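Local coordinates for alcohol dehydrogenase (Aeropyrum pernix, PDB 1H2B), which probably catalyses the NAD-dependent interconversion of alcohols and their carbonyl compounds, using a zinc ion in its active site, at residues 188-193 and 210-215; 201-206 and 230-235; 33-38 and 84-89; 40-45 and 140-145. All blocks are in the same frame, centred on the assembly; numbering follows the deposited sequence.

Contact 1 (188-193 and 210-215); sequences AYVAIV and TPATVI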
loop_
_atom_site.group_PDB
_atom_site.type_symbol
_atom_site.label_atom_id
_atom_site.label_comp_id
_atom_site.label_asym_id
_atom_site.label_seq_id
_atom_site.Cartn_x
_atom_site.Cartn_y
_atom_site.Cartn_z
ATOM N N ALA B 188 7.160 3.204 -17.694
ATOM C CA ALA B 188 5.882 3.930 -17.540
ATOM C C ALA B 188 6.132 5.343 -18.020
ATOM O O ALA B 188 7.256 5.870 -17.904
ATOM C CB ALA B 188 5.488 3.981 -16.083
ATOM N N TYR B 189 5.050 5.984 -18.462
ATOM C CA TYR B 189 5.129 7.385 -18.843
ATOM C C TYR B 189 4.309 8.219 -17.880
ATOM O O TYR B 189 3.226 7.847 -17.453
ATOM C CB TYR B 189 4.475 7.624 -20.204
ATOM C CG TYR B 189 5.191 6.968 -21.375
ATOM C CD1 TYR B 189 4.848 5.669 -21.779
ATOM C CD2 TYR B 189 6.191 7.661 -22.045
ATOM C CE1 TYR B 189 5.504 5.090 -22.848
ATOM C CE2 TYR B 189 6.863 7.085 -23.105
ATOM C CZ TYR B 189 6.503 5.812 -23.494
ATOM O OH TYR B 189 7.179 5.237 -24.597
ATOM N N VAL B 190 4.843 9.385 -17.582
ATOM C CA VAL B 190 4.107 10.390 -16.783
ATOM C C VAL B 190 4.068 11.678 -17.590
ATOM O O VAL B 190 5.095 12.142 -18.057
ATOM C CB VAL B 190 4.696 10.564 -15.366
ATOM C CG1 VAL B 190 6.199 10.877 -15.362
ATOM C CG2 VAL B 190 3.925 11.635 -14.575
ATOM N N ALA B 191 2.867 12.236 -17.762
ATOM C CA ALA B 191 2.719 13.572 -18.374
ATOM C C ALA B 191 2.592 14.580 -17.249
ATOM O O ALA B 191 1.700 14.468 -16.388
ATOM C CB ALA B 191 1.474 13.649 -19.210
ATOM N N ILE B 192 3.498 15.548 -17.231
ATOM C CA ILE B 192 3.449 16.614 -16.233
ATOM C C ILE B 192 2.986 17.827 -17.018
ATOM O O ILE B 192 3.658 18.248 -17.976
ATOM C CB ILE B 192 4.854 16.765 -15.491
ATOM C CG1 ILE B 192 4.799 17.818 -14.380
ATOM C CG2 ILE B 192 6.050 16.963 -16.483
ATOM C CD1 ILE B 192 4.720 19.247 -14.867
ATOM N N VAL B 193 1.807 18.336 -16.686
ATOM C CA VAL B 193 1.172 19.342 -17.528
ATOM C C VAL B 193 1.223 20.678 -16.815
ATOM O O VAL B 193 0.612 20.833 -15.745
ATOM C CB VAL B 193 -0.298 18.938 -17.785
ATOM C CG1 VAL B 193 -1.009 20.031 -18.606
ATOM C CG2 VAL B 193 -0.362 17.568 -18.451
ATOM N N THR B 210 11.074 8.855 -9.248
ATOM C CA THR B 210 10.563 7.738 -10.038
ATOM C C THR B 210 11.512 7.406 -11.163
ATOM O O THR B 210 12.345 8.235 -11.533
ATOM C CB THR B 210 9.203 8.071 -10.678
ATOM O OG1 THR B 210 9.353 8.808 -11.896
ATOM C CG2 THR B 210 8.294 8.968 -9.771
ATOM N N PRO B 211 11.372 6.211 -11.712
ATOM C CA PRO B 211 12.072 5.863 -12.946
ATOM C C PRO B 211 11.244 6.070 -14.217
ATOM O O PRO B 211 11.616 5.560 -15.291
ATOM C CB PRO B 211 12.348 4.374 -12.724
ATOM C CG PRO B 211 11.070 3.907 -12.122
ATOM C CD PRO B 211 10.682 5.033 -11.147
ATOM N N ALA B 212 10.152 6.833 -14.150
ATOM C CA ALA B 212 9.297 6.979 -15.297
ATOM C C ALA B 212 9.874 7.884 -16.365
ATOM O O ALA B 212 10.749 8.719 -16.071
ATOM C CB ALA B 212 7.935 7.504 -14.868
ATOM N N THR B 213 9.395 7.672 -17.587
ATOM C CA THR B 213 9.689 8.561 -18.730
ATOM C C THR B 213 8.794 9.793 -18.574
ATOM O O THR B 213 7.572 9.643 -18.515
ATOM C CB THR B 213 9.400 7.828 -20.040
ATOM O OG1 THR B 213 10.315 6.709 -20.137
ATOM C CG2 THR B 213 9.731 8.703 -21.221
ATOM N N VAL B 214 9.412 10.972 -18.565
ATOM C CA VAL B 214 8.713 12.214 -18.225
ATOM C C VAL B 214 8.393 12.996 -19.498
ATOM O O VAL B 214 9.299 13.359 -20.268
ATOM C CB VAL B 214 9.556 13.070 -17.294
ATOM C CG1 VAL B 214 8.844 14.394 -17.015
ATOM C CG2 VAL B 214 9.816 12.297 -15.988
ATOM N N ILE B 215 7.106 13.242 -19.748
ATOM C CA ILE B 215 6.672 14.068 -20.900
ATOM C C ILE B 215 6.111 15.381 -20.301
ATOM O O ILE B 215 5.123 15.331 -19.518
ATOM C CB ILE B 215 5.561 13.371 -21.709
ATOM C CG1 ILE B 215 6.029 11.970 -22.209
ATOM C CG2 ILE B 215 5.113 14.274 -22.900
ATOM C CD1 ILE B 215 4.889 11.111 -22.750
#
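CG of Tyr189 stands anti to its own carbonyl carbon (chi1 -67°), and CG2 of Thr213, across from it, stands anti to the backbone N. Being a paired couple on one face of the sheet, the two side chains lie side by side, pointing the same way, with Tyr189 CD2 3.8 Å from Thr213 CG2. The same ring carbon, Tyr189 CD2, is met at an oblique angle by Ile215 CD1 at 3.8 Å, so one ring serves two neighbours on the adjacent strand. An alanine in place of Tyr189 would probably leave Thr213 CG2 and Ile215 CD1 without their aromatic cover and open a gap on that face of the sheet. The other face carries Val190 and Val214, which touch through Val190 CG1 and Val214 CG2; Val190 CG1, set between its backbone N and carbonyl carbon, also approaches Ala212 CB, in the loop before the second strand, at 3.8 Å.

The backbones pair in parallel register, Tyr189 with Thr213, Val190 with Val214 and Ala191 with Ile215. Four hydrogen bonds alternate between the strands: Thr213 N to Ala188 O, Val190 N to Thr213 O at 2.9 Å, Ile215 N to Val190 O at 2.8 Å, nearly straight at 178°, and Ile192 N to Ile215 O. At the end of the first strand Val193 touches the bound dinucleotide.

These are the two strands of a beta-alpha-beta unit in the Rossmann-type domain, joined by helix 197-209. Ile192 packs on Ala202, Val203 and Leu206 of that helix, while strand 255-260 pairs along the other side of strand 189-193.

Contact 2 (201-206 and 230-235); sequences IAVQLL and LGADHV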
loop_
_atom_site.group_PDB
_atom_site.type_symbol
_atom_site.label_atom_id
_atom_site.label_comp_id
_atom_site.label_asym_id
_atom_site.label_seq_id
_atom_site.Cartn_x
_atom_site.Cartn_y
_atom_site.Cartn_z
ATOM N N ILE B 201 9.102 22.354 -10.625
ATOM C CA ILE B 201 9.588 21.559 -9.517
ATOM C C ILE B 201 9.194 20.121 -9.708
ATOM O O ILE B 201 9.997 19.209 -9.522
ATOM C CB ILE B 201 9.065 22.121 -8.162
ATOM C CG1 ILE B 201 9.551 23.580 -8.026
ATOM C CG2 ILE B 201 9.599 21.275 -7.006
ATOM C CD1 ILE B 201 9.016 24.307 -6.765
ATOM N N ALA B 202 7.943 19.893 -10.133
ATOM C CA ALA B 202 7.488 18.513 -10.338
ATOM C C ALA B 202 8.336 17.775 -11.383
ATOM O O ALA B 202 8.600 16.592 -11.211
ATOM C CB ALA B 202 6.005 18.478 -10.716
ATOM N N VAL B 203 8.781 18.469 -12.435
ATOM C CA VAL B 203 9.649 17.801 -13.431
ATOM C C VAL B 203 10.877 17.230 -12.739
ATOM O O VAL B 203 11.219 16.058 -12.948
ATOM C CB VAL B 203 10.108 18.778 -14.562
ATOM C CG1 VAL B 203 11.234 18.123 -15.456
ATOM C CG2 VAL B 203 8.922 19.207 -15.423
ATOM N N GLN B 204 11.533 18.046 -11.909
ATOM C CA GLN B 204 12.715 17.596 -11.185
ATOM C C GLN B 204 12.396 16.450 -10.237
ATOM O O GLN B 204 13.127 15.475 -10.141
ATOM C CB GLN B 204 13.318 18.738 -10.361
ATOM C CG GLN B 204 13.739 19.925 -11.191
ATOM C CD GLN B 204 14.178 21.069 -10.311
ATOM O OE1 GLN B 204 15.193 20.948 -9.585
ATOM N NE2 GLN B 204 13.400 22.151 -10.300
ATOM N N LEU B 205 11.295 16.567 -9.520
ATOM C CA LEU B 205 10.958 15.527 -8.579
ATOM C C LEU B 205 10.604 14.198 -9.236
ATOM O O LEU B 205 10.921 13.176 -8.675
ATOM C CB LEU B 205 9.804 16.001 -7.676
ATOM C CG LEU B 205 10.160 17.169 -6.766
ATOM C CD1 LEU B 205 8.906 17.626 -6.014
ATOM C CD2 LEU B 205 11.196 16.734 -5.743
ATOM N N LEU B 206 9.937 14.232 -10.387
ATOM C CA LEU B 206 9.614 13.000 -11.117
ATOM C C LEU B 206 10.927 12.284 -11.495
ATOM O O LEU B 206 10.998 11.056 -11.440
ATOM C CB LEU B 206 8.735 13.267 -12.323
ATOM C CG LEU B 206 7.259 13.665 -12.028
ATOM C CD1 LEU B 206 6.610 14.326 -13.240
ATOM C CD2 LEU B 206 6.531 12.344 -11.595
ATOM N N LEU B 230 15.627 20.657 -17.129
ATOM C CA LEU B 230 15.363 20.030 -15.842
ATOM C C LEU B 230 15.180 18.532 -15.955
ATOM O O LEU B 230 14.948 17.855 -14.948
ATOM C CB LEU B 230 14.143 20.690 -15.175
ATOM C CG LEU B 230 14.333 22.156 -14.802
ATOM C CD1 LEU B 230 13.037 22.743 -14.279
ATOM C CD2 LEU B 230 15.468 22.340 -13.765
ATOM N N GLY B 231 15.285 18.011 -17.164
ATOM C CA GLY B 231 15.367 16.575 -17.329
ATOM C C GLY B 231 14.189 15.887 -17.987
ATOM O O GLY B 231 14.154 14.654 -17.993
ATOM N N ALA B 232 13.210 16.634 -18.500
ATOM C CA ALA B 232 12.101 15.971 -19.178
ATOM C C ALA B 232 12.643 15.167 -20.351
ATOM O O ALA B 232 13.535 15.651 -21.090
ATOM C CB ALA B 232 11.038 16.990 -19.703
ATOM N N ASP B 233 12.094 13.974 -20.558
ATOM C CA ASP B 233 12.511 13.123 -21.655
ATOM C C ASP B 233 11.959 13.614 -22.986
ATOM O O ASP B 233 12.586 13.441 -24.046
ATOM C CB ASP B 233 12.106 11.680 -21.371
ATOM C CG ASP B 233 12.804 11.159 -20.163
ATOM O OD1 ASP B 233 12.205 11.016 -19.074
ATOM O OD2 ASP B 233 14.051 10.962 -20.203
ATOM N N HIS B 234 10.769 14.209 -22.930
ATOM C CA HIS B 234 10.092 14.704 -24.111
ATOM C C HIS B 234 9.330 15.929 -23.662
ATOM O O HIS B 234 8.862 16.002 -22.510
ATOM C CB HIS B 234 9.082 13.695 -24.689
ATOM C CG HIS B 234 9.695 12.431 -25.166
ATOM N ND1 HIS B 234 10.333 12.320 -26.384
ATOM C CD2 HIS B 234 9.793 11.215 -24.575
ATOM C CE1 HIS B 234 10.812 11.099 -26.519
ATOM N NE2 HIS B 234 10.488 10.406 -25.439
ATOM N N VAL B 235 9.231 16.917 -24.552
ATOM C CA VAL B 235 8.331 18.038 -24.263
ATOM C C VAL B 235 7.328 18.182 -25.367
ATOM O O VAL B 235 7.607 17.851 -26.536
ATOM C CB VAL B 235 9.086 19.369 -24.016
ATOM C CG1 VAL B 235 10.054 19.197 -22.859
ATOM C CG2 VAL B 235 9.822 19.857 -25.293
#
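Val203 CG1 and the side chain of Leu230 make the first shell of this contact. The valine methyl lies 3.9 Å from Leu230 CB and 3.8 Å from Leu230 O, the two side chains crossing at about a right angle. The same methyl comes within 3.9 Å of Ala232 N and more distantly faces Ala232 CB, so a single branch of Val203 follows the turn from Leu230 to Ala232. Beside it, the CG methylene and the amide group of Gln204 lie against Leu230: Leu230 CD2 is 3.9 Å from both Gln204 CG and Gln204 CD, while Leu230 CD1 approaches Gln204 NE2 at 4.0 Å.

Torsions and turn geometry place these groups. CG1 of Val203 is anti to its backbone N (chi1 170°), which turns this branch to the loop. Gly231, with phi 112°, forms the Schellman motif that follows helix 221-229; a side chain at these backbone angles would press on the carbonyl oxygen of Leu230, and the turn carries the chain on toward strand 234-237. Further out, Val203 also touches Ile192 of strand 189-193, and Ala232 rests on Ala227 of helix 221-229. The amide end of Gln204 is engaged separately, its NE2 giving a hydrogen bond to Arg328 O and a weak one to His200 O.

Helix 197-209 of the Rossmann-type domain thus meets the turn after the next helix through van der Waals contacts of methyl and methylene groups with a side-chain amide and backbone atoms. The hydrogen bond to Arg328 O probably restrains the Gln204 amide, consistent with its lying against Leu230, and the join between the segments depends on shape.

Contact 3 (33-38 and 84-89); sequences VDYPRL and YIEEVA
The Tyr35 ring has Pro36 CD over one face, 3.3 Å above its plane and offset toward the rim, and Glu87 OE1 at its edge, in the plane. Phe140 meets the ring in an edge-to-face contact. The site joins the loop after strand 29-32 to strand 81-88, which belongs to the mixed sheet of the GroES-like domain, at a place where that strand carries a classic beta bulge: Glu86 and Glu87 both face Ile45.

CG of Tyr35 is anti to the backbone N (chi1 179°), and the ring and the Glu87 side chain reach toward each other tip to tip. Tyr35 OH donates to Glu87 OE1 at 2.7 Å, which accepts through its anti lone pair, with ring and carboxylate planes 37° apart. Tyr35 OH also lies 3.5 Å from Glu86 CG, so the bulge brings two successive glutamates to the phenol; the carboxylate of Glu86 is engaged by a salt bridge from OE2 to Lys97.

An alanine in place of Glu87 would probably leave the Tyr35 hydroxyl without this acceptor and Leu38 CD2 without the carboxylate and methylene group it packs on.

Leu38 extends the contact toward the end of the strand. Its side chain crosses that of Glu87 obliquely, with Leu38 CD2 3.5 Å from Glu87 OE2 and 3.8 Å from Val88 C, so the leucine rests partly on a charged group and partly on backbone. This surface contact lies away from the zinc and nucleotide sites, and its apolar end is Leu38 CG against Ala89 CB at 4.0 Å.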
loop_
_atom_site.group_PDB
_atom_site.type_symbol
_atom_site.label_atom_id
_atom_site.label_comp_id
_atom_site.label_asym_id
_atom_site.label_seq_id
_atom_site.Cartn_x
_atom_site.Cartn_y
_atom_site.Cartn_z
ATOM N N VAL B 33 0.376 48.358 8.301
ATOM C CA VAL B 33 -0.511 47.573 9.144
ATOM C C VAL B 33 0.222 47.476 10.483
ATOM O O VAL B 33 1.406 47.746 10.543
ATOM C CB VAL B 33 -0.776 46.195 8.527
ATOM C CG1 VAL B 33 -1.366 46.351 7.159
ATOM C CG2 VAL B 33 0.472 45.502 8.346
ATOM N N ASP B 34 -0.479 47.147 11.569
ATOM C CA ASP B 34 0.232 47.009 12.836
ATOM C C ASP B 34 1.035 45.693 12.860
ATOM O O ASP B 34 0.708 44.719 12.158
ATOM C CB ASP B 34 -0.770 47.028 14.006
ATOM C CG ASP B 34 -1.421 48.383 14.203
ATOM O OD1 ASP B 34 -1.015 49.343 13.545
ATOM O OD2 ASP B 34 -2.383 48.531 14.965
ATOM N N TYR B 35 2.077 45.688 13.681
ATOM C CA TYR B 35 2.900 44.504 13.917
ATOM C C TYR B 35 2.009 43.368 14.412
ATOM O O TYR B 35 1.020 43.590 15.131
ATOM C CB TYR B 35 3.962 44.879 14.956
ATOM C CG TYR B 35 4.909 43.794 15.366
ATOM C CD1 TYR B 35 5.996 43.498 14.568
ATOM C CD2 TYR B 35 4.737 43.115 16.563
ATOM C CE1 TYR B 35 6.908 42.527 14.945
ATOM C CE2 TYR B 35 5.641 42.138 16.958
ATOM C CZ TYR B 35 6.733 41.871 16.129
ATOM O OH TYR B 35 7.674 40.901 16.453
ATOM N N PRO B 36 2.280 42.124 13.993
ATOM C CA PRO B 36 1.399 41.012 14.391
ATOM C C PRO B 36 1.316 40.751 15.895
ATOM O O PRO B 36 2.282 41.027 16.613
ATOM C CB PRO B 36 2.029 39.757 13.675
ATOM C CG PRO B 36 2.937 40.333 12.625
ATOM C CD PRO B 36 3.416 41.696 13.146
ATOM N N ARG B 37 0.181 40.229 16.353
ATOM C CA ARG B 37 0.013 39.967 17.793
ATOM C C ARG B 37 0.445 38.548 18.106
ATOM O O ARG B 37 -0.170 37.599 17.635
ATOM C CB ARG B 37 -1.429 40.110 18.211
ATOM C CG ARG B 37 -1.905 41.543 18.093
ATOM C CD ARG B 37 -3.129 41.851 18.936
ATOM N NE ARG B 37 -4.298 41.043 18.630
ATOM C CZ ARG B 37 -5.188 41.321 17.683
ATOM N NH1 ARG B 37 -5.047 42.372 16.878
ATOM N NH2 ARG B 37 -6.251 40.551 17.542
ATOM N N LEU B 38 1.454 38.429 18.964
ATOM C CA LEU B 38 1.889 37.136 19.501
ATOM C C LEU B 38 0.888 36.688 20.588
ATOM O O LEU B 38 0.826 37.292 21.669
ATOM C CB LEU B 38 3.299 37.313 20.075
ATOM C CG LEU B 38 4.120 36.089 20.420
ATOM C CD1 LEU B 38 4.619 35.485 19.106
ATOM C CD2 LEU B 38 5.316 36.515 21.333
ATOM N N TYR B 84 13.275 34.754 9.108
ATOM C CA TYR B 84 14.078 34.572 10.310
ATOM C C TYR B 84 13.162 34.765 11.500
ATOM O O TYR B 84 12.293 35.651 11.505
ATOM C CB TYR B 84 15.188 35.626 10.361
ATOM C CG TYR B 84 16.129 35.579 9.202
ATOM C CD1 TYR B 84 15.923 36.383 8.076
ATOM C CD2 TYR B 84 17.195 34.705 9.213
ATOM C CE1 TYR B 84 16.801 36.336 6.979
ATOM C CE2 TYR B 84 18.079 34.642 8.139
ATOM C CZ TYR B 84 17.867 35.464 7.033
ATOM O OH TYR B 84 18.731 35.429 5.980
ATOM N N ILE B 85 13.320 33.930 12.517
ATOM C CA ILE B 85 12.508 34.121 13.717
ATOM C C ILE B 85 12.728 35.561 14.183
ATOM O O ILE B 85 13.880 36.033 14.210
ATOM C CB ILE B 85 12.911 33.123 14.830
ATOM C CG1 ILE B 85 12.613 31.656 14.418
ATOM C CG2 ILE B 85 12.218 33.466 16.156
ATOM C CD1 ILE B 85 11.149 31.272 14.304
ATOM N N GLU B 86 11.626 36.206 14.586
ATOM C CA GLU B 86 11.737 37.524 15.229
ATOM C C GLU B 86 11.567 37.342 16.738
ATOM O O GLU B 86 12.442 37.786 17.525
ATOM C CB GLU B 86 10.749 38.521 14.636
ATOM C CG GLU B 86 10.799 39.828 15.449
ATOM C CD GLU B 86 12.107 40.578 15.286
ATOM O OE1 GLU B 86 12.809 40.464 14.240
ATOM O OE2 GLU B 86 12.442 41.313 16.249
ATOM N N GLU B 87 10.455 36.740 17.156
ATOM C CA GLU B 87 10.242 36.401 18.565
ATOM C C GLU B 87 9.311 35.238 18.709
ATOM O O GLU B 87 8.628 34.847 17.751
ATOM C CB GLU B 87 9.667 37.617 19.309
ATOM C CG GLU B 87 8.282 38.034 18.819
ATOM C CD GLU B 87 7.748 39.196 19.629
ATOM O OE1 GLU B 87 7.363 40.192 19.023
ATOM O OE2 GLU B 87 7.702 39.080 20.870
ATOM N N VAL B 88 9.281 34.672 19.913
ATOM C CA VAL B 88 8.421 33.536 20.207
ATOM C C VAL B 88 7.775 33.686 21.569
ATOM O O VAL B 88 8.319 34.391 22.484
ATOM C CB VAL B 88 9.179 32.169 20.143
ATOM C CG1 VAL B 88 9.881 31.956 18.766
ATOM C CG2 VAL B 88 10.203 32.048 21.283
ATOM N N ALA B 89 6.649 33.005 21.738
ATOM C CA ALA B 89 5.857 33.059 22.958
ATOM C C ALA B 89 6.329 32.007 23.898
ATOM O O ALA B 89 7.214 31.232 23.555
ATOM C CB ALA B 89 4.384 32.832 22.658
#

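Contact 4 (40-45 and 140-145); sequences GRFDVI and FMRTSH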
loop_
_atom_site.group_PDB
_atom_site.type_symbol
_atom_site.label_atom_id
_atom_site.label_comp_id
_atom_site.label_asym_id
_atom_site.label_seq_id
_atom_site.Cartn_x
_atom_site.Cartn_y
_atom_site.Cartn_z
ATOM N N GLY B 40 -1.983 33.135 21.818
ATOM C CA GLY B 40 -2.620 31.856 21.572
ATOM C C GLY B 40 -1.777 30.928 20.730
ATOM O O GLY B 40 -0.595 30.675 21.036
ATOM N N ARG B 41 -2.379 30.442 19.642
ATOM C CA ARG B 41 -1.705 29.491 18.768
ATOM C C ARG B 41 -0.681 30.188 17.887
ATOM O O ARG B 41 0.195 29.527 17.305
ATOM C CB ARG B 41 -2.699 28.741 17.881
ATOM C CG ARG B 41 -3.236 29.622 16.735
ATOM C CD ARG B 41 -4.468 29.087 16.021
ATOM N NE ARG B 41 -4.399 27.647 15.769
ATOM C CZ ARG B 41 -5.160 26.994 14.893
ATOM N NH1 ARG B 41 -6.050 27.646 14.148
ATOM N NH2 ARG B 41 -5.024 25.685 14.751
ATOM N N PHE B 42 -0.775 31.521 17.801
ATOM C CA PHE B 42 0.226 32.274 17.069
ATOM C C PHE B 42 1.382 32.597 17.970
ATOM O O PHE B 42 1.511 33.717 18.485
ATOM C CB PHE B 42 -0.411 33.528 16.453
ATOM C CG PHE B 42 -1.472 33.189 15.465
ATOM C CD1 PHE B 42 -2.816 33.295 15.821
ATOM C CD2 PHE B 42 -1.126 32.733 14.193
ATOM C CE1 PHE B 42 -3.818 32.931 14.875
ATOM C CE2 PHE B 42 -2.098 32.363 13.267
ATOM C CZ PHE B 42 -3.459 32.470 13.623
ATOM N N ASP B 43 2.237 31.600 18.173
ATOM C CA ASP B 43 3.282 31.733 19.174
ATOM C C ASP B 43 4.667 31.977 18.530
ATOM O O ASP B 43 5.698 31.927 19.202
ATOM C CB ASP B 43 3.292 30.513 20.088
ATOM C CG ASP B 43 3.448 29.209 19.331
ATOM O OD1 ASP B 43 3.731 29.250 18.104
ATOM O OD2 ASP B 43 3.274 28.108 19.888
ATOM N N VAL B 44 4.682 32.310 17.235
ATOM C CA VAL B 44 5.922 32.685 16.556
ATOM C C VAL B 44 5.675 33.857 15.633
ATOM O O VAL B 44 4.687 33.872 14.931
ATOM C CB VAL B 44 6.503 31.528 15.665
ATOM C CG1 VAL B 44 7.691 32.006 14.839
ATOM C CG2 VAL B 44 6.892 30.338 16.534
ATOM N N ILE B 45 6.548 34.856 15.688
ATOM C CA ILE B 45 6.559 35.885 14.635
ATOM C C ILE B 45 7.862 35.791 13.841
ATOM O O ILE B 45 8.961 35.703 14.399
ATOM C CB ILE B 45 6.351 37.312 15.217
ATOM C CG1 ILE B 45 4.949 37.410 15.805
ATOM C CG2 ILE B 45 6.559 38.379 14.095
ATOM C CD1 ILE B 45 4.749 38.636 16.706
ATOM N N PHE B 140 6.629 41.351 8.635
ATOM C CA PHE B 140 6.526 40.337 9.693
ATOM C C PHE B 140 5.255 39.558 9.536
ATOM O O PHE B 140 4.236 40.074 9.013
ATOM C CB PHE B 140 6.514 40.959 11.109
ATOM C CG PHE B 140 7.774 41.729 11.453
ATOM C CD1 PHE B 140 7.824 43.122 11.292
ATOM C CD2 PHE B 140 8.885 41.069 11.905
ATOM C CE1 PHE B 140 8.974 43.824 11.584
ATOM C CE2 PHE B 140 10.057 41.764 12.220
ATOM C CZ PHE B 140 10.096 43.148 12.062
ATOM N N MET B 141 5.271 38.330 10.041
ATOM C CA MET B 141 4.077 37.494 9.986
ATOM C C MET B 141 4.058 36.567 11.182
ATOM O O MET B 141 5.077 36.008 11.539
ATOM C CB MET B 141 4.096 36.630 8.696
ATOM C CG MET B 141 2.777 35.916 8.488
ATOM S SD MET B 141 2.912 34.640 7.145
ATOM C CE MET B 141 3.283 33.204 8.218
ATOM N N ARG B 142 2.886 36.442 11.805
ATOM C CA ARG B 142 2.677 35.464 12.863
ATOM C C ARG B 142 2.281 34.088 12.337
ATOM O O ARG B 142 1.588 33.947 11.283
ATOM C CB ARG B 142 1.713 36.003 13.930
ATOM C CG ARG B 142 0.263 36.163 13.506
ATOM C CD ARG B 142 -0.617 36.764 14.592
ATOM N NE ARG B 142 -2.025 36.593 14.268
ATOM C CZ ARG B 142 -3.004 36.688 15.172
ATOM N NH1 ARG B 142 -2.726 37.000 16.445
ATOM N NH2 ARG B 142 -4.282 36.512 14.812
ATOM N N THR B 143 2.725 33.067 13.077
ATOM C CA THR B 143 2.428 31.694 12.709
ATOM C C THR B 143 2.521 30.831 13.953
ATOM O O THR B 143 2.717 31.384 15.036
ATOM C CB THR B 143 3.372 31.243 11.557
ATOM O OG1 THR B 143 2.953 29.948 11.131
ATOM C CG2 THR B 143 4.819 31.087 12.016
ATOM N N SER B 144 2.437 29.502 13.785
ATOM C CA SER B 144 2.559 28.543 14.902
ATOM C C SER B 144 3.925 27.875 14.833
ATOM O O SER B 144 4.471 27.613 13.768
ATOM C CB SER B 144 1.503 27.462 14.808
ATOM O OG SER B 144 1.805 26.385 15.722
ATOM N N HIS B 145 4.510 27.574 16.004
ATOM C CA HIS B 145 5.770 26.848 16.017
ATOM C C HIS B 145 5.610 25.492 15.311
ATOM O O HIS B 145 6.603 24.989 14.772
ATOM C CB HIS B 145 6.283 26.620 17.477
ATOM C CG HIS B 145 5.510 25.589 18.225
ATOM N ND1 HIS B 145 4.377 25.883 18.947
ATOM C CD2 HIS B 145 5.688 24.244 18.340
ATOM C CE1 HIS B 145 3.880 24.772 19.467
ATOM N NE2 HIS B 145 4.665 23.769 19.127
HETATM O O HOH W 1 0.899 27.037 18.112
#
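This contact belongs to the GroES-like domain, where strand 44-52 pairs antiparallel with strand 140-143 at a classic beta bulge: Asp43 and Val44 both face Thr143. Val44 N donates to Thr143 O at 3.1 Å and Thr143 N to Val44 O at 2.8 Å; Ile45 with Arg142 is the next, non-hydrogen-bonded pair.

Just before the bulge, Phe42 sits at the centre of an inverse gamma turn. The guanidinium of Arg142 lies flat on its ring, planes 9° apart and Arg142 CZ 4.0 Å from the centroid of Phe42, a cation-pi stack. Arg41 CG lies over the opposite face, toward its rim, and Thr143 CA stands at the edge. Arg142 NH1 is also held by Glu39 in a salt bridge and by Arg37 O.

Both oxygens of Asp43 grip His145: OD1 accepts from His145 N at 2.8 Å and OD2 from His145 ND1 at 2.7 Å, the latter in the ring plane. A water links Asp43 OD2, Arg41 O and Ser144 OG.

Two bonds to one residue fix the rotation of the Asp43 carboxylate, and its negative charge would probably favour a positively charged His145. Glu39 is likely to offset the charge of Arg142, while the Phe42 face favours the cation through cation-pi attraction.

Contacts 1 and 2 lie in the nucleotide-binding domain, contacts 3 and 4 on the opposite side of the chain's centre, about 43 Å from contact 1 to contact 3 between centres. Within each pair the segments touch: helix 197-209 connects the two strands of contact 1 and supplies one side of contact 2, whereas strands 44-52 and 81-88, neighbours in one sheet, bring contacts 3 and 4 about 7 Å apart between centres. Contacts 1 and 4 are mostly buried and built on strand pairing, parallel in one and antiparallel in the other. Contact 2, partly buried, is largely apolar; contact 3, at the surface, relies on a phenol-carboxylate bond, and contact 4 adds a buried carboxylate paired with a histidine, and a guanidinium stacked on a ring.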